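Local coordinates for glycosyl hydrolase, family 38 (Enterococcus faecalis, PDB 5KBP), which probably cleaves alpha-mannose residues from carbohydrates, as expected of a metal-binding glycoside hydrolase of family 38, at residues 140-145 with 870-875; 713-718 with 730-735. One frame throughout, in Å; residues are numbered along the deposited sequence.

Interaction 1. Residues 140-145 with 870-875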
# COMPACT_ATOMS: atom_id res chain seq x y z
N MET A 140 28.74 14.78 5.35
CA MET A 140 28.29 16.16 5.23
C MET A 140 29.21 16.96 4.31
O MET A 140 28.75 17.68 3.42
CB MET A 140 28.22 16.82 6.61
CG MET A 140 27.18 16.24 7.55
SD MET A 140 25.54 16.13 6.82
CE MET A 140 25.26 14.37 6.92
N GLN A 141 30.52 16.82 4.51
CA GLN A 141 31.49 17.55 3.70
C GLN A 141 31.43 17.11 2.24
O GLN A 141 31.57 17.94 1.33
CB GLN A 141 32.89 17.36 4.26
CG GLN A 141 33.73 18.63 4.28
CD GLN A 141 33.16 19.68 5.22
OE1 GLN A 141 32.35 20.52 4.82
NE2 GLN A 141 33.60 19.65 6.47
N LEU A 142 31.21 15.82 2.00
CA LEU A 142 31.08 15.31 0.64
C LEU A 142 29.75 15.68 0.00
O LEU A 142 29.51 15.28 -1.14
CB LEU A 142 31.24 13.79 0.63
CG LEU A 142 32.66 13.23 0.79
CD1 LEU A 142 32.65 11.71 0.73
CD2 LEU A 142 33.59 13.80 -0.27
N ALA A 143 28.89 16.42 0.70
CA ALA A 143 27.65 16.92 0.12
C ALA A 143 27.55 18.44 0.22
O ALA A 143 26.45 18.99 0.13
CB ALA A 143 26.44 16.27 0.77
N ASN A 144 28.69 19.12 0.41
CA ASN A 144 28.74 20.58 0.52
C ASN A 144 27.95 21.07 1.73
O ASN A 144 27.32 22.13 1.70
CB ASN A 144 28.26 21.25 -0.77
CG ASN A 144 29.03 20.79 -1.99
OD1 ASN A 144 30.20 20.43 -1.90
ND2 ASN A 144 28.36 20.78 -3.14
N LEU A 145 27.98 20.29 2.81
CA LEU A 145 27.33 20.68 4.06
C LEU A 145 28.38 20.85 5.14
O LEU A 145 28.97 19.85 5.59
CB LEU A 145 26.29 19.63 4.47
CG LEU A 145 25.11 19.43 3.51
CD1 LEU A 145 24.12 18.44 4.07
CD2 LEU A 145 24.43 20.76 3.22
N THR A 870 35.21 12.65 -7.38
CA THR A 870 34.09 13.52 -7.10
C THR A 870 33.60 13.32 -5.67
O THR A 870 34.05 12.42 -4.95
CB THR A 870 32.93 13.28 -8.07
OG1 THR A 870 32.36 11.98 -7.83
CG2 THR A 870 33.41 13.36 -9.51
N ASN A 871 32.68 14.19 -5.26
CA ASN A 871 31.97 14.02 -4.00
C ASN A 871 30.83 13.03 -4.22
O ASN A 871 30.72 12.40 -5.27
CB ASN A 871 31.49 15.38 -3.49
CG ASN A 871 30.68 16.15 -4.52
OD1 ASN A 871 30.01 15.57 -5.38
ND2 ASN A 871 30.73 17.48 -4.44
N VAL A 872 29.96 12.87 -3.22
CA VAL A 872 28.81 11.98 -3.39
C VAL A 872 27.69 12.62 -4.20
O VAL A 872 26.75 11.92 -4.60
CB VAL A 872 28.26 11.50 -2.03
CG1 VAL A 872 29.33 10.76 -1.26
CG2 VAL A 872 27.71 12.68 -1.23
N LEU A 873 27.76 13.93 -4.44
CA LEU A 873 26.86 14.59 -5.38
C LEU A 873 27.35 14.48 -6.82
O LEU A 873 26.77 15.13 -7.70
CB LEU A 873 26.68 16.06 -4.99
CG LEU A 873 26.10 16.33 -3.60
CD1 LEU A 873 25.87 17.82 -3.40
CD2 LEU A 873 24.82 15.55 -3.38
N GLU A 874 28.41 13.70 -7.05
CA GLU A 874 28.92 13.40 -8.39
C GLU A 874 29.50 14.62 -9.09
O GLU A 874 29.53 14.68 -10.32
CB GLU A 874 27.84 12.74 -9.26
CG GLU A 874 27.41 11.37 -8.76
CD GLU A 874 26.00 11.01 -9.18
OE1 GLU A 874 25.35 10.23 -8.46
OE2 GLU A 874 25.54 11.52 -10.22
N GLU A 875 29.97 15.60 -8.32
CA GLU A 875 30.63 16.77 -8.88
C GLU A 875 32.11 16.79 -8.48
O GLU A 875 32.46 16.32 -7.39
CB GLU A 875 29.96 18.07 -8.42
CG GLU A 875 28.54 18.22 -8.92
CD GLU A 875 28.43 18.11 -10.43
OE1 GLU A 875 29.35 18.58 -11.14
OE2 GLU A 875 27.42 17.56 -10.92
O HOH W 1 28.52 19.73 -5.71

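Interaction 2. Residues 713-718 with 730-735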
# COMPACT_ATOMS: atom_id res chain seq x y z
N GLN A 713 23.36 -3.03 20.11
CA GLN A 713 24.04 -2.17 19.16
C GLN A 713 23.47 -2.39 17.76
O GLN A 713 22.90 -3.44 17.45
CB GLN A 713 25.55 -2.42 19.16
CG GLN A 713 26.25 -2.04 20.45
CD GLN A 713 26.32 -0.54 20.64
OE1 GLN A 713 26.25 0.23 19.68
NE2 GLN A 713 26.48 -0.12 21.89
N HIS A 714 23.65 -1.38 16.91
CA HIS A 714 23.22 -1.45 15.52
C HIS A 714 24.33 -2.06 14.67
O HIS A 714 25.51 -1.76 14.86
CB HIS A 714 22.86 -0.07 14.98
CG HIS A 714 21.84 0.66 15.80
ND1 HIS A 714 22.17 1.36 16.94
CD2 HIS A 714 20.51 0.81 15.63
CE1 HIS A 714 21.07 1.90 17.45
NE2 HIS A 714 20.05 1.58 16.68
N GLN A 715 23.94 -2.91 13.72
CA GLN A 715 24.87 -3.44 12.74
C GLN A 715 24.23 -3.39 11.36
O GLN A 715 23.01 -3.38 11.22
CB GLN A 715 25.29 -4.89 13.06
CG GLN A 715 24.20 -5.92 12.82
CD GLN A 715 24.70 -7.35 12.98
OE1 GLN A 715 25.90 -7.60 12.92
NE2 GLN A 715 23.78 -8.28 13.19
N GLN A 716 25.08 -3.35 10.34
CA GLN A 716 24.62 -3.40 8.96
C GLN A 716 24.76 -4.82 8.42
O GLN A 716 23.82 -5.61 8.49
CB GLN A 716 25.40 -2.41 8.10
CG GLN A 716 24.88 -0.98 8.15
CD GLN A 716 23.73 -0.75 7.18
OE1 GLN A 716 23.81 -1.10 6.00
NE2 GLN A 716 22.65 -0.16 7.67
N ALA A 717 25.94 -5.14 7.88
CA ALA A 717 26.14 -6.42 7.21
C ALA A 717 26.81 -7.47 8.07
O ALA A 717 26.62 -8.67 7.81
CB ALA A 717 26.97 -6.21 5.93
N PHE A 718 27.57 -7.08 9.09
CA PHE A 718 28.33 -8.07 9.86
C PHE A 718 28.72 -7.49 11.22
O PHE A 718 28.56 -6.30 11.49
CB PHE A 718 29.58 -8.52 9.09
CG PHE A 718 30.49 -7.40 8.70
CD1 PHE A 718 31.43 -6.90 9.59
CD2 PHE A 718 30.42 -6.84 7.43
CE1 PHE A 718 32.27 -5.86 9.23
CE2 PHE A 718 31.26 -5.80 7.07
CZ PHE A 718 32.19 -5.32 7.97
N ILE A 730 30.33 -12.67 11.84
CA ILE A 730 28.94 -13.11 11.67
C ILE A 730 28.25 -12.10 10.78
O ILE A 730 28.09 -10.93 11.16
CB ILE A 730 28.22 -13.25 13.01
CG1 ILE A 730 28.97 -14.19 13.95
CG2 ILE A 730 26.79 -13.73 12.80
CD1 ILE A 730 29.08 -15.60 13.43
N PHE A 731 27.82 -12.53 9.60
CA PHE A 731 27.10 -11.67 8.67
C PHE A 731 25.63 -12.07 8.61
O PHE A 731 25.25 -13.17 9.02
CB PHE A 731 27.73 -11.69 7.27
CG PHE A 731 27.88 -13.07 6.68
CD1 PHE A 731 29.02 -13.81 6.90
CD2 PHE A 731 26.88 -13.60 5.88
CE1 PHE A 731 29.17 -15.07 6.35
CE2 PHE A 731 27.02 -14.86 5.32
CZ PHE A 731 28.17 -15.59 5.55
N ASN A 732 24.81 -11.16 8.10
CA ASN A 732 23.36 -11.32 8.16
C ASN A 732 22.72 -10.52 7.03
O ASN A 732 23.38 -9.75 6.33
CB ASN A 732 22.81 -10.85 9.51
CG ASN A 732 22.89 -9.35 9.69
OD1 ASN A 732 21.94 -8.63 9.37
ND2 ASN A 732 24.03 -8.86 10.18
N GLU A 733 21.41 -10.72 6.87
CA GLU A 733 20.60 -9.98 5.91
C GLU A 733 19.38 -9.44 6.65
O GLU A 733 18.39 -10.16 6.83
CB GLU A 733 20.18 -10.85 4.73
CG GLU A 733 21.33 -11.40 3.91
CD GLU A 733 20.86 -12.17 2.70
OE1 GLU A 733 19.66 -12.07 2.36
OE2 GLU A 733 21.68 -12.89 2.09
N GLY A 734 19.44 -8.19 7.09
CA GLY A 734 18.32 -7.57 7.76
C GLY A 734 18.20 -7.87 9.24
O GLY A 734 17.18 -7.51 9.84
N LEU A 735 19.19 -8.53 9.83
CA LEU A 735 19.19 -8.81 11.27
C LEU A 735 20.12 -7.79 11.92
O LEU A 735 21.29 -8.05 12.21
CB LEU A 735 19.64 -10.25 11.54
CG LEU A 735 19.11 -11.32 10.57
CD1 LEU A 735 19.62 -12.70 10.97
CD2 LEU A 735 17.59 -11.30 10.51

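Interaction 1. Residues 140-145 with 870-875
L142 packs against V872 and N871, and its O accepts the one direct hydrogen bond across the contact. Its CB lies 4.0 Å from V872 CG1 and only slightly farther from V872 CG2. CG follows, anti to the carbonyl carbon (chi1 -75°), and the chain then forks. CD1 stays with V872 and touches CG1. CD2 runs past N871 and meets CA and CB of that residue. The L142 and V872 side chains cross at about a right angle. I892 of strand 892-897 also touches L142.

The carbonyl of L142 accepts from V872 N at 3.2 Å, with an N-H...O angle of 144°. The donor is tilted 19° from the carbonyl plane. N871 CB and V872 CG2 also crowd this oxygen, at 3.1 Å and 3.2 Å from L142 O. A143 CB touches V872 CG2 and L873 CG, and A143 O lies 3.8 Å from L873 CD1.

N144 is exposed and reaches across with its amide. N144 ND2 donates to a water at 2.8 Å. N871 ND2 binds the same water weakly. N871 OD1 turns back into its own loop and accepts from E875 N at 2.9 Å, with the donor above the carbonyl plane.

N144 has positive phi and is the C-prime residue of a Schellman motif ending helix 136-141. That helix end meets a type I beta turn, N871 to E874, which follows strand 864-870. The contact thus joins the N-terminal family 38 domain to the C-terminal beta sandwich.

Interaction 2. Residues 713-718 with 730-735
F718 and F731 form an antiparallel non-hydrogen-bonded pair with their CA atoms 4.0 Å apart, and next to it N732 N donates to A717 O at 3.1 Å. The donor is tilted 32° from the carbonyl plane. The same A717 O also receives a CA-H...O contact from F731 CA. In a matching contact, F718 CA makes a bent CA-H...O contact with I730 O.

The side chains of F718 and F731 leave on the same face of the sheet. They touch at their CB atoms, 4.1 Å apart, and their rings then diverge. In both, CG lies between the backbone N and the carbonyl carbon (chi1 56° in F718). Helix 789-799 packs on this face: F718 stacks on Y793, and A796 touches both phenylalanines.

Strands 718-722 and 727-732 are consecutive and form a beta hairpin in an antiparallel sheet of the family 38 C-terminal domain, with strand 686-690 on the other side of 718-722. Segment 713-718 crosses from one sheet to another, since strand 713-714 pairs with strand 737-740.

Q715 makes the contact past the end of the paired strands. Its chain is extended beyond CG. Q715 NE2 donates to L735 O at 2.7 Å, nearly along the C=O axis but bent at the hydrogen. The Q715 and N732 amides meet tip to tip, with planes 29° apart. Q715 NE2 and N732 ND2 are 3.1 Å apart, but both are donors, so they make no hydrogen bond.

N732 OD1 accepts from L735 N at 2.8 Å, an Asx motif that folds the chain back over E733 and G734. L735 is thus bonded through both its N and its O. Q716 directs its amide elsewhere, and its NE2 donates to F96 O.

The two interactions do not touch. Their centres lie 27 Å apart and their nearest atoms about 15 Å apart. Both segments of interaction 2 fall, in sequence, between those of interaction 1. Interaction 1 joins segments 725 residues apart, across two family domains. Interaction 2 is local, with 11 residues between its segments, and sits nearer the centre of the chain: about 9 Å from it, centre to centre, against 20 Å. Both contacts reach the N-terminal domain, interaction 1 directly and interaction 2 through F96, which meets Q716 and H714. Both are largely buried and lie away from F253 and Y256, which bind calcium in a structure of this protein, though not in this chain.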